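Side-chain contacts in excinuclease ABC, subunit A. (Deinococcus radiodurans, PDB 2VF7), which binds DNA and hydrolyses ATP as a zinc-containing ABC-type UvrA protein, and probably takes part in recognising DNA damage for excision repair: residues G190-Q193 with R194-V198; R179-A182 with A183-Q186; T762-H765 with P766-E770; A788-K792 with M793-A797. The protein carries 1 engineered substitution. One frame throughout, in Å; residues are numbered along the deposited sequence.

Overall arrangement
Along the chain the order is contact 2, contact 1, contact 3, contact 4. The first two belong to the UvrA DNA-binding domain: the loop of contact 2 leads into helix 187-199, which carries contact 1, and their centres lie 11 Å apart, with W184 packing on Q193 and L197. Contacts 3 and 4 lie in the ABC ATPase region, where helix 766-781 is followed by strand 785-789 of a six-stranded mixed sheet; their centres are 12 Å apart, and Q794 NE2 probably bonds to P766 O (2.9 Å). Between the two pairs, centres are 52 to 61 Å apart, on opposite sides of the chain's centre, so DNA-binding scaffold and nucleotide-binding machinery are spatially distinct.

Contact 1: residues G190-Q193 with R194-V198; sequences GQNQ and RDILV
Q191 O takes the backbone N-H of D195 at 2.7 Å, the shortest of the i to i+4 helical bonds here. The next two bonds of the pattern follow: I196 N to N192 O, then L197 N to Q193 O at 3.0 Å, the straightest of the set at 165°. The bond from R194 N to G190 O is stretched and weak.

R194, only partly exposed, folds back along the helix. Its CG stands trans to the backbone N (chi1 176°), and bends at chi2 and chi3 lay one guanidinium face on the CB of Q191, with NH2 3.5 Å from that carbon. From there NH1 reaches D195 OD1 at 3.0 Å in a salt bridge, meeting the carboxylate from above its plane. A long, flat cation thus suits position 194: it packs on an aliphatic carbon and still finds an acid next door.

I196 serves the inner side, its CD1 lying 3.9 Å from Q193 NE2, while the amide of Q193 is held by S256 N and T254 O. Helix 187-199 rests I196 on V228 and D195 on V230 of strand 227-230, and L197 on F255 in the loop after strand 251-254.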
loop_
_atom_site.group_PDB
_atom_site.type_symbol
_atom_site.label_atom_id
_atom_site.label_comp_id
_atom_site.label_asym_id
_atom_site.label_seq_id
_atom_site.Cartn_x
_atom_site.Cartn_y
_atom_site.Cartn_z
ATOM N N GLY A 190 -14.536 -18.081 -26.193
ATOM C CA GLY A 190 -15.701 -18.771 -26.742
ATOM C C GLY A 190 -15.344 -19.943 -27.642
ATOM O O GLY A 190 -16.069 -20.945 -27.679
ATOM N N GLN A 191 -14.237 -19.841 -28.374
ATOM C CA GLN A 191 -13.860 -20.928 -29.289
ATOM C C GLN A 191 -13.136 -22.075 -28.606
ATOM O O GLN A 191 -13.246 -23.226 -29.045
ATOM C CB GLN A 191 -13.036 -20.423 -30.487
ATOM C CG GLN A 191 -11.682 -19.853 -30.170
ATOM C CD GLN A 191 -10.682 -20.076 -31.296
ATOM O OE1 GLN A 191 -10.148 -21.171 -31.445
ATOM N NE2 GLN A 191 -10.411 -19.039 -32.071
ATOM N N ASN A 192 -12.373 -21.743 -27.562
ATOM C CA ASN A 192 -11.848 -22.696 -26.587
ATOM C C ASN A 192 -12.884 -23.691 -26.070
ATOM O O ASN A 192 -12.637 -24.881 -26.087
ATOM C CB ASN A 192 -11.270 -21.931 -25.405
ATOM C CG ASN A 192 -10.623 -22.845 -24.355
ATOM O OD1 ASN A 192 -10.728 -22.592 -23.148
ATOM N ND2 ASN A 192 -9.944 -23.893 -24.813
ATOM N N GLN A 193 -14.044 -23.204 -25.628
ATOM C CA GLN A 193 -15.092 -24.076 -25.070
ATOM C C GLN A 193 -15.706 -24.952 -26.187
ATOM O O GLN A 193 -16.118 -26.124 -25.972
ATOM C CB GLN A 193 -16.178 -23.232 -24.387
ATOM C CG GLN A 193 -15.776 -22.531 -23.062
ATOM C CD GLN A 193 -15.127 -23.489 -22.020
ATOM O OE1 GLN A 193 -15.672 -24.534 -21.698
ATOM N NE2 GLN A 193 -13.977 -23.118 -21.512
ATOM N N ARG A 194 -15.733 -24.370 -27.384
ATOM C CA ARG A 194 -16.211 -25.040 -28.575
ATOM C C ARG A 194 -15.260 -26.133 -28.987
ATOM O O ARG A 194 -15.700 -27.225 -29.333
ATOM C CB ARG A 194 -16.399 -24.025 -29.689
ATOM C CG ARG A 194 -16.813 -24.612 -31.005
ATOM C CD ARG A 194 -15.650 -24.560 -31.933
ATOM N NE ARG A 194 -15.467 -23.207 -32.400
ATOM C CZ ARG A 194 -14.427 -22.814 -33.107
ATOM N NH1 ARG A 194 -13.454 -23.677 -33.386
ATOM N NH2 ARG A 194 -14.356 -21.560 -33.515
ATOM N N ASP A 195 -13.953 -25.851 -28.944
ATOM C CA ASP A 195 -12.950 -26.893 -29.213
ATOM C C ASP A 195 -12.839 -27.948 -28.133
ATOM O O ASP A 195 -12.432 -29.097 -28.415
ATOM C CB ASP A 195 -11.582 -26.307 -29.607
ATOM C CG ASP A 195 -11.609 -25.689 -31.022
ATOM O OD1 ASP A 195 -12.551 -26.000 -31.790
ATOM O OD2 ASP A 195 -10.705 -24.908 -31.366
ATOM N N ILE A 196 -13.220 -27.587 -26.906
ATOM C CA ILE A 196 -13.313 -28.582 -25.836
ATOM C C ILE A 196 -14.434 -29.561 -26.165
ATOM O O ILE A 196 -14.223 -30.778 -26.090
ATOM C CB ILE A 196 -13.464 -27.944 -24.406
ATOM C CG1 ILE A 196 -12.164 -27.267 -23.996
ATOM C CG2 ILE A 196 -13.878 -29.005 -23.338
ATOM C CD1 ILE A 196 -12.323 -26.393 -22.847
ATOM N N LEU A 197 -15.607 -29.044 -26.537
ATOM C CA LEU A 197 -16.724 -29.887 -26.975
ATOM C C LEU A 197 -16.438 -30.822 -28.148
ATOM O O LEU A 197 -16.997 -31.913 -28.176
ATOM C CB LEU A 197 -17.998 -29.063 -27.265
ATOM C CG LEU A 197 -18.623 -28.187 -26.161
ATOM C CD1 LEU A 197 -19.943 -27.565 -26.608
ATOM C CD2 LEU A 197 -18.805 -28.987 -24.869
ATOM N N VAL A 198 -15.593 -30.435 -29.116
ATOM C CA VAL A 198 -15.305 -31.348 -30.247
ATOM C C VAL A 198 -14.426 -32.519 -29.817
ATOM O O VAL A 198 -14.613 -33.645 -30.323
ATOM C CB VAL A 198 -14.747 -30.659 -31.560
ATOM C CG1 VAL A 198 -15.442 -29.314 -31.826
ATOM C CG2 VAL A 198 -13.283 -30.466 -31.494
#

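Contact 2: residues R179-A182 with A183-Q186; sequences RAVA and AWPQ
The indole of W184 and the guanidinium of R179 are the two flat groups. Over one face of the W184 ring stands V181, whose CG2 lies 4.0 Å above the plane toward the rim, while its other methyl, CG1, comes within 3.6 Å of CE3 on the six-membered ring. A beta-branched residue suits this place because one methyl can lie over the face while the other meets the rim at CE3; they get there with chi1 at 32°, away from a staggered position. The guanidinium meets a water in its own plane, at the edge: NH1 donates to the water at 2.7 Å, and the water in turn donates a hydrogen bond to P185 O at 2.8 Å. A nearly extended arm from CG to NE carries R179 across to this point, and its NH2 goes on to A187 O.

The backbone between the two groups makes a type I beta turn from V181 to W184, closed by W184 N to V181 O at 3.2 Å (160°). Two alanines fill the corner, small enough to sit beside Y281. The indole NE1 bonds to S256 O, and F255 also touches the ring.

Chemically, the apolar half is fixed by an aromatic ring with its single N-H satisfied. In the polar half the arginine's link to P185 O runs through a water, and probably gives way more easily, while its direct bond goes to A187 O. Together they fold the loop tightly just before helix 187-199.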
loop_
_atom_site.group_PDB
_atom_site.type_symbol
_atom_site.label_atom_id
_atom_site.label_comp_id
_atom_site.label_asym_id
_atom_site.label_seq_id
_atom_site.Cartn_x
_atom_site.Cartn_y
_atom_site.Cartn_z
ATOM N N ARG A 179 -21.500 -19.765 -32.628
ATOM C CA ARG A 179 -21.692 -19.101 -31.318
ATOM C C ARG A 179 -23.136 -19.114 -30.809
ATOM O O ARG A 179 -23.618 -18.125 -30.249
ATOM C CB ARG A 179 -21.120 -17.691 -31.350
ATOM C CG ARG A 179 -19.662 -17.681 -31.761
ATOM C CD ARG A 179 -18.945 -16.441 -31.309
ATOM N NE ARG A 179 -17.509 -16.571 -31.501
ATOM C CZ ARG A 179 -16.598 -16.721 -30.534
ATOM N NH1 ARG A 179 -16.940 -16.754 -29.248
ATOM N NH2 ARG A 179 -15.321 -16.829 -30.868
ATOM N N ALA A 180 -23.810 -20.247 -30.999
ATOM C CA ALA A 180 -25.183 -20.435 -30.510
ATOM C C ALA A 180 -25.298 -20.166 -29.023
ATOM O O ALA A 180 -26.287 -19.567 -28.580
ATOM C CB ALA A 180 -25.715 -21.813 -30.836
ATOM N N VAL A 181 -24.293 -20.576 -28.243
ATOM C CA VAL A 181 -24.281 -20.180 -26.830
ATOM C C VAL A 181 -23.527 -18.850 -26.620
ATOM O O VAL A 181 -22.308 -18.801 -26.344
ATOM C CB VAL A 181 -23.988 -21.373 -25.845
ATOM C CG1 VAL A 181 -23.060 -22.422 -26.465
ATOM C CG2 VAL A 181 -23.550 -20.897 -24.472
ATOM N N ALA A 182 -24.296 -17.778 -26.786
ATOM C CA ALA A 182 -23.828 -16.396 -26.783
ATOM C C ALA A 182 -23.265 -15.937 -25.443
ATOM O O ALA A 182 -22.413 -15.024 -25.391
ATOM C CB ALA A 182 -24.948 -15.467 -27.231
ATOM N N ALA A 183 -23.740 -16.567 -24.374
ATOM C CA ALA A 183 -23.271 -16.292 -23.013
ATOM C C ALA A 183 -21.789 -16.662 -22.794
ATOM O O ALA A 183 -21.161 -16.252 -21.805
ATOM C CB ALA A 183 -24.156 -17.020 -22.026
ATOM N N TRP A 184 -21.222 -17.446 -23.701
ATOM C CA TRP A 184 -19.781 -17.706 -23.637
ATOM C C TRP A 184 -18.959 -16.476 -24.085
ATOM O O TRP A 184 -19.467 -15.624 -24.816
ATOM C CB TRP A 184 -19.419 -18.962 -24.437
ATOM C CG TRP A 184 -19.401 -20.183 -23.601
ATOM C CD1 TRP A 184 -19.230 -20.246 -22.236
ATOM C CD2 TRP A 184 -19.512 -21.538 -24.050
ATOM N NE1 TRP A 184 -19.245 -21.546 -21.817
ATOM C CE2 TRP A 184 -19.431 -22.364 -22.903
ATOM C CE3 TRP A 184 -19.684 -22.140 -25.309
ATOM C CZ2 TRP A 184 -19.516 -23.760 -22.978
ATOM C CZ3 TRP A 184 -19.762 -23.521 -25.382
ATOM C CH2 TRP A 184 -19.686 -24.317 -24.222
ATOM N N PRO A 185 -17.688 -16.384 -23.657
ATOM C CA PRO A 185 -16.915 -15.173 -23.922
ATOM C C PRO A 185 -16.747 -14.875 -25.400
ATOM O O PRO A 185 -16.838 -15.774 -26.235
ATOM C CB PRO A 185 -15.550 -15.477 -23.296
ATOM C CG PRO A 185 -15.787 -16.576 -22.351
ATOM C CD PRO A 185 -16.895 -17.382 -22.909
ATOM N N GLN A 186 -16.508 -13.610 -25.717
ATOM C CA GLN A 186 -16.217 -13.208 -27.083
ATOM C C GLN A 186 -14.810 -13.659 -27.408
ATOM O O GLN A 186 -14.082 -14.132 -26.525
ATOM C CB GLN A 186 -16.353 -11.694 -27.251
ATOM C CG GLN A 186 -17.796 -11.169 -27.073
ATOM C CD GLN A 186 -17.883 -9.652 -27.131
ATOM O OE1 GLN A 186 -17.246 -8.942 -26.340
ATOM N NE2 GLN A 186 -18.691 -9.144 -28.059
HETATM O O HOH W 1 -19.123 -16.186 -27.725
#

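Contact 3: residues T762-H765 with P766-E770; sequences TGLH and PADVE
H765 and P766 make the dense part of this contact. P766 CD lies over one face of the imidazole, 3.5 Å from its centroid and 15° off the normal, a CH-pi contact that proline's delta carbon, next to the imide nitrogen, is well suited to make. Beside it, ND1 accepts the backbone N-H of A767 at 3.1 Å, from 30° out of the ring plane. With CG trans to its own N (chi1 -171°), the ring swings over the first turn of the helix to meet that donor. In return D768 OD2 takes H765 N at 3.1 Å on its anti side, so N-cap and helix start hold each other in a capping box. H765 O receives V769 N at 3.1 Å, and D768 N more weakly. The side chain of V769 also lies near this oxygen, but its placement is doubtful.

The other side is slacker. L764 touches D768 chiefly through CG, 3.6 Å from its CB, and approaches V769 with CD2 still 4.2 Å from CA, while E770 bonds to Y484 OH and makes only a long, weak ion pair with R489.

The sequence after the Walker B strand matches the D-loop of ABC ATPases. D768 OD2 also bonds S45 OG, and H765 touches V44, both in the P-loop of the first ADP site. One carboxylate oxygen therefore serves the helix cap and this P-loop together. On the histidine, ND1 serves as the acceptor, while NE2 makes a weak hydrogen bond with T481 OG1.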
loop_
_atom_site.group_PDB
_atom_site.type_symbol
_atom_site.label_atom_id
_atom_site.label_comp_id
_atom_site.label_asym_id
_atom_site.label_seq_id
_atom_site.Cartn_x
_atom_site.Cartn_y
_atom_site.Cartn_z
ATOM N N THR A 762 -17.773 26.425 -13.858
ATOM C CA THR A 762 -17.011 25.594 -12.923
ATOM C C THR A 762 -15.515 25.758 -13.215
ATOM O O THR A 762 -15.084 25.649 -14.372
ATOM C CB THR A 762 -17.442 24.094 -12.962
ATOM O OG1 THR A 762 -17.468 23.611 -14.316
ATOM C CG2 THR A 762 -18.839 23.916 -12.351
ATOM N N GLY A 763 -14.742 26.074 -12.177
ATOM C CA GLY A 763 -13.302 26.270 -12.316
ATOM C C GLY A 763 -12.914 27.517 -13.077
ATOM O O GLY A 763 -11.812 27.607 -13.600
ATOM N N LEU A 764 -13.818 28.490 -13.141
ATOM C CA LEU A 764 -13.553 29.732 -13.849
ATOM C C LEU A 764 -13.356 30.916 -12.915
ATOM O O LEU A 764 -14.079 31.086 -11.927
ATOM C CB LEU A 764 -14.657 30.028 -14.878
ATOM C CG LEU A 764 -14.406 29.739 -16.371
ATOM C CD1 LEU A 764 -13.988 28.317 -16.608
ATOM C CD2 LEU A 764 -15.631 30.062 -17.213
ATOM N N HIS A 765 -12.359 31.728 -13.248
ATOM C CA HIS A 765 -12.081 32.965 -12.546
ATOM C C HIS A 765 -13.167 34.018 -12.883
ATOM O O HIS A 765 -13.753 33.969 -13.967
ATOM C CB HIS A 765 -10.674 33.423 -12.928
ATOM C CG HIS A 765 -10.167 34.571 -12.119
ATOM N ND1 HIS A 765 -10.303 35.883 -12.523
ATOM C CD2 HIS A 765 -9.528 34.610 -10.931
ATOM C CE1 HIS A 765 -9.770 36.680 -11.618
ATOM N NE2 HIS A 765 -9.293 35.932 -10.641
ATOM N N PRO A 766 -13.487 34.943 -11.942
ATOM C CA PRO A 766 -14.402 36.028 -12.321
ATOM C C PRO A 766 -14.082 36.683 -13.674
ATOM O O PRO A 766 -14.997 37.098 -14.365
ATOM C CB PRO A 766 -14.235 37.028 -11.170
ATOM C CG PRO A 766 -13.939 36.165 -10.004
ATOM C CD PRO A 766 -13.119 35.028 -10.511
ATOM N N ALA A 767 -12.800 36.767 -14.037
ATOM C CA ALA A 767 -12.382 37.355 -15.307
ATOM C C ALA A 767 -12.666 36.436 -16.494
ATOM O O ALA A 767 -12.919 36.915 -17.600
ATOM C CB ALA A 767 -10.910 37.730 -15.273
ATOM N N ASP A 768 -12.610 35.127 -16.263
ATOM C CA ASP A 768 -12.862 34.140 -17.305
ATOM C C ASP A 768 -14.336 34.147 -17.694
ATOM O O ASP A 768 -14.663 33.994 -18.863
ATOM C CB ASP A 768 -12.497 32.713 -16.853
ATOM C CG ASP A 768 -10.982 32.465 -16.708
ATOM O OD1 ASP A 768 -10.148 33.021 -17.467
ATOM O OD2 ASP A 768 -10.628 31.651 -15.832
ATOM N N VAL A 769 -15.227 34.305 -16.720
ATOM C CA VAL A 769 -16.649 34.120 -16.984
ATOM C C VAL A 769 -17.188 35.177 -17.938
ATOM O O VAL A 769 -18.072 34.887 -18.739
ATOM C CB VAL A 769 -17.521 33.916 -15.682
ATOM C CG1 VAL A 769 -16.693 33.963 -14.422
ATOM C CG2 VAL A 769 -18.706 34.885 -15.608
ATOM N N GLU A 770 -16.616 36.379 -17.877
ATOM C CA GLU A 770 -16.898 37.426 -18.847
ATOM C C GLU A 770 -16.731 36.936 -20.301
ATOM O O GLU A 770 -17.616 37.148 -21.138
ATOM C CB GLU A 770 -16.021 38.658 -18.578
ATOM C CG GLU A 770 -16.099 39.196 -17.136
ATOM C CD GLU A 770 -15.715 40.679 -16.997
ATOM O OE1 GLU A 770 -15.979 41.251 -15.911
ATOM O OE2 GLU A 770 -15.146 41.274 -17.947
#

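Contact 4: residues A788-K792 with M793-A797; sequences AVEHK and MQVVA
E790, just past the end of strand 785-789, reaches to the helix that follows the turn. Its CB begins 4.0 Å from V796 CG2. The CG, trans to the backbone N (chi1 -172°), closes to 3.4 Å on that same methyl as the two side chains slide past one another in opposite directions. The chain then bends at chi2 and turns the carboxylate across V795: CD comes 3.5 Å from V795 CG1, and OE1 comes closest of the glutamate's atoms, 3.3 Å from the same methyl. The remaining oxygen, OE2, appears to accept from the backbone N of H791 and of K792, but its position is doubtful, since it also crowds E759. A glutamate suits the place by its length: methylenes can lie on valines while the acid crosses V795 and perhaps returns to the H791 and K792 amides.

K792 occupies the N-cap. Its carbonyl oxygen accepts V796 N at 3.2 Å (162°), and V795 N weakly; V796 CG2 also rests 3.3 Å from that oxygen. Valines pack well here, their short branches filling the space under the turn against S527 and V769.

H791 fits the switch histidine of the ABC H-loop, and it touches K536 of the second ADP site. The backbone bonds to K792 O and the apolar bed beneath E790 thus probably fix the turn from which this histidine projects, while the acid's aliphatic part is buried.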
loop_
_atom_site.group_PDB
_atom_site.type_symbol
_atom_site.label_atom_id
_atom_site.label_comp_id
_atom_site.label_asym_id
_atom_site.label_seq_id
_atom_site.Cartn_x
_atom_site.Cartn_y
_atom_site.Cartn_z
ATOM N N ALA A 788 -29.478 27.119 -17.590
ATOM C CA ALA A 788 -28.257 26.833 -16.874
ATOM C C ALA A 788 -28.576 26.787 -15.399
ATOM O O ALA A 788 -29.024 27.781 -14.847
ATOM C CB ALA A 788 -27.271 27.921 -17.141
ATOM N N VAL A 789 -28.388 25.636 -14.761
ATOM C CA VAL A 789 -28.381 25.597 -13.290
ATOM C C VAL A 789 -27.148 26.341 -12.759
ATOM O O VAL A 789 -26.025 26.050 -13.142
ATOM C CB VAL A 789 -28.600 24.167 -12.699
ATOM C CG1 VAL A 789 -28.544 23.099 -13.783
ATOM C CG2 VAL A 789 -27.686 23.867 -11.484
ATOM N N GLU A 790 -27.383 27.339 -11.914
ATOM C CA GLU A 790 -26.393 28.376 -11.668
ATOM C C GLU A 790 -26.325 28.768 -10.183
ATOM O O GLU A 790 -27.350 28.843 -9.507
ATOM C CB GLU A 790 -26.720 29.574 -12.558
ATOM C CG GLU A 790 -25.696 30.682 -12.597
ATOM C CD GLU A 790 -24.307 30.201 -12.952
ATOM O OE1 GLU A 790 -24.075 29.764 -14.120
ATOM O OE2 GLU A 790 -23.450 30.266 -12.035
ATOM N N HIS A 791 -25.106 29.008 -9.696
ATOM C CA HIS A 791 -24.831 29.237 -8.273
ATOM C C HIS A 791 -24.208 30.601 -7.983
ATOM O O HIS A 791 -24.225 31.054 -6.839
ATOM C CB HIS A 791 -23.907 28.138 -7.702
ATOM C CG HIS A 791 -24.428 26.746 -7.887
ATOM N ND1 HIS A 791 -24.047 25.938 -8.939
ATOM C CD2 HIS A 791 -25.311 26.019 -7.158
ATOM C CE1 HIS A 791 -24.671 24.776 -8.853
ATOM N NE2 HIS A 791 -25.444 24.798 -7.781
ATOM N N LYS A 792 -23.647 31.252 -8.999
ATOM C CA LYS A 792 -23.040 32.562 -8.785
ATOM C C LYS A 792 -23.789 33.728 -9.416
ATOM O O LYS A 792 -24.223 33.685 -10.571
ATOM C CB LYS A 792 -21.551 32.573 -9.162
ATOM C CG LYS A 792 -21.220 32.086 -10.550
ATOM C CD LYS A 792 -19.705 32.122 -10.791
ATOM C CE LYS A 792 -18.996 30.843 -10.330
ATOM N NZ LYS A 792 -17.582 30.758 -10.860
ATOM N N MET A 793 -23.910 34.783 -8.626
ATOM C CA MET A 793 -24.760 35.906 -8.931
ATOM C C MET A 793 -24.211 36.772 -10.044
ATOM O O MET A 793 -24.955 37.525 -10.648
ATOM C CB MET A 793 -25.015 36.716 -7.659
ATOM C CG MET A 793 -25.710 35.917 -6.538
ATOM S SD MET A 793 -27.243 35.081 -7.026
ATOM C CE MET A 793 -27.131 33.512 -6.158
ATOM N N GLN A 794 -22.914 36.647 -10.320
ATOM C CA GLN A 794 -22.262 37.323 -11.455
ATOM C C GLN A 794 -22.949 36.929 -12.760
ATOM O O GLN A 794 -23.254 37.776 -13.590
ATOM C CB GLN A 794 -20.754 36.970 -11.517
ATOM C CG GLN A 794 -19.939 37.703 -12.618
ATOM C CD GLN A 794 -18.529 37.114 -12.839
ATOM O OE1 GLN A 794 -18.243 35.966 -12.459
ATOM N NE2 GLN A 794 -17.651 37.895 -13.471
ATOM N N VAL A 795 -23.190 35.630 -12.906
ATOM C CA VAL A 795 -23.795 35.054 -14.096
ATOM C C VAL A 795 -25.312 35.200 -14.103
ATOM O O VAL A 795 -25.913 35.425 -15.153
ATOM C CB VAL A 795 -23.420 33.557 -14.218
ATOM C CG1 VAL A 795 -24.304 32.855 -15.248
ATOM C CG2 VAL A 795 -21.960 33.417 -14.593
ATOM N N VAL A 796 -25.919 35.056 -12.933
ATOM C CA VAL A 796 -27.368 35.202 -12.756
ATOM C C VAL A 796 -27.831 36.643 -13.031
ATOM O O VAL A 796 -28.951 36.871 -13.464
ATOM C CB VAL A 796 -27.788 34.710 -11.346
ATOM C CG1 VAL A 796 -29.291 34.902 -11.086
ATOM C CG2 VAL A 796 -27.422 33.253 -11.192
ATOM N N ALA A 797 -26.937 37.596 -12.805
ATOM C CA ALA A 797 -27.190 39.005 -13.021
ATOM C C ALA A 797 -27.215 39.405 -14.509
ATOM O O ALA A 797 -27.707 40.477 -14.856
ATOM C CB ALA A 797 -26.164 39.826 -12.259
#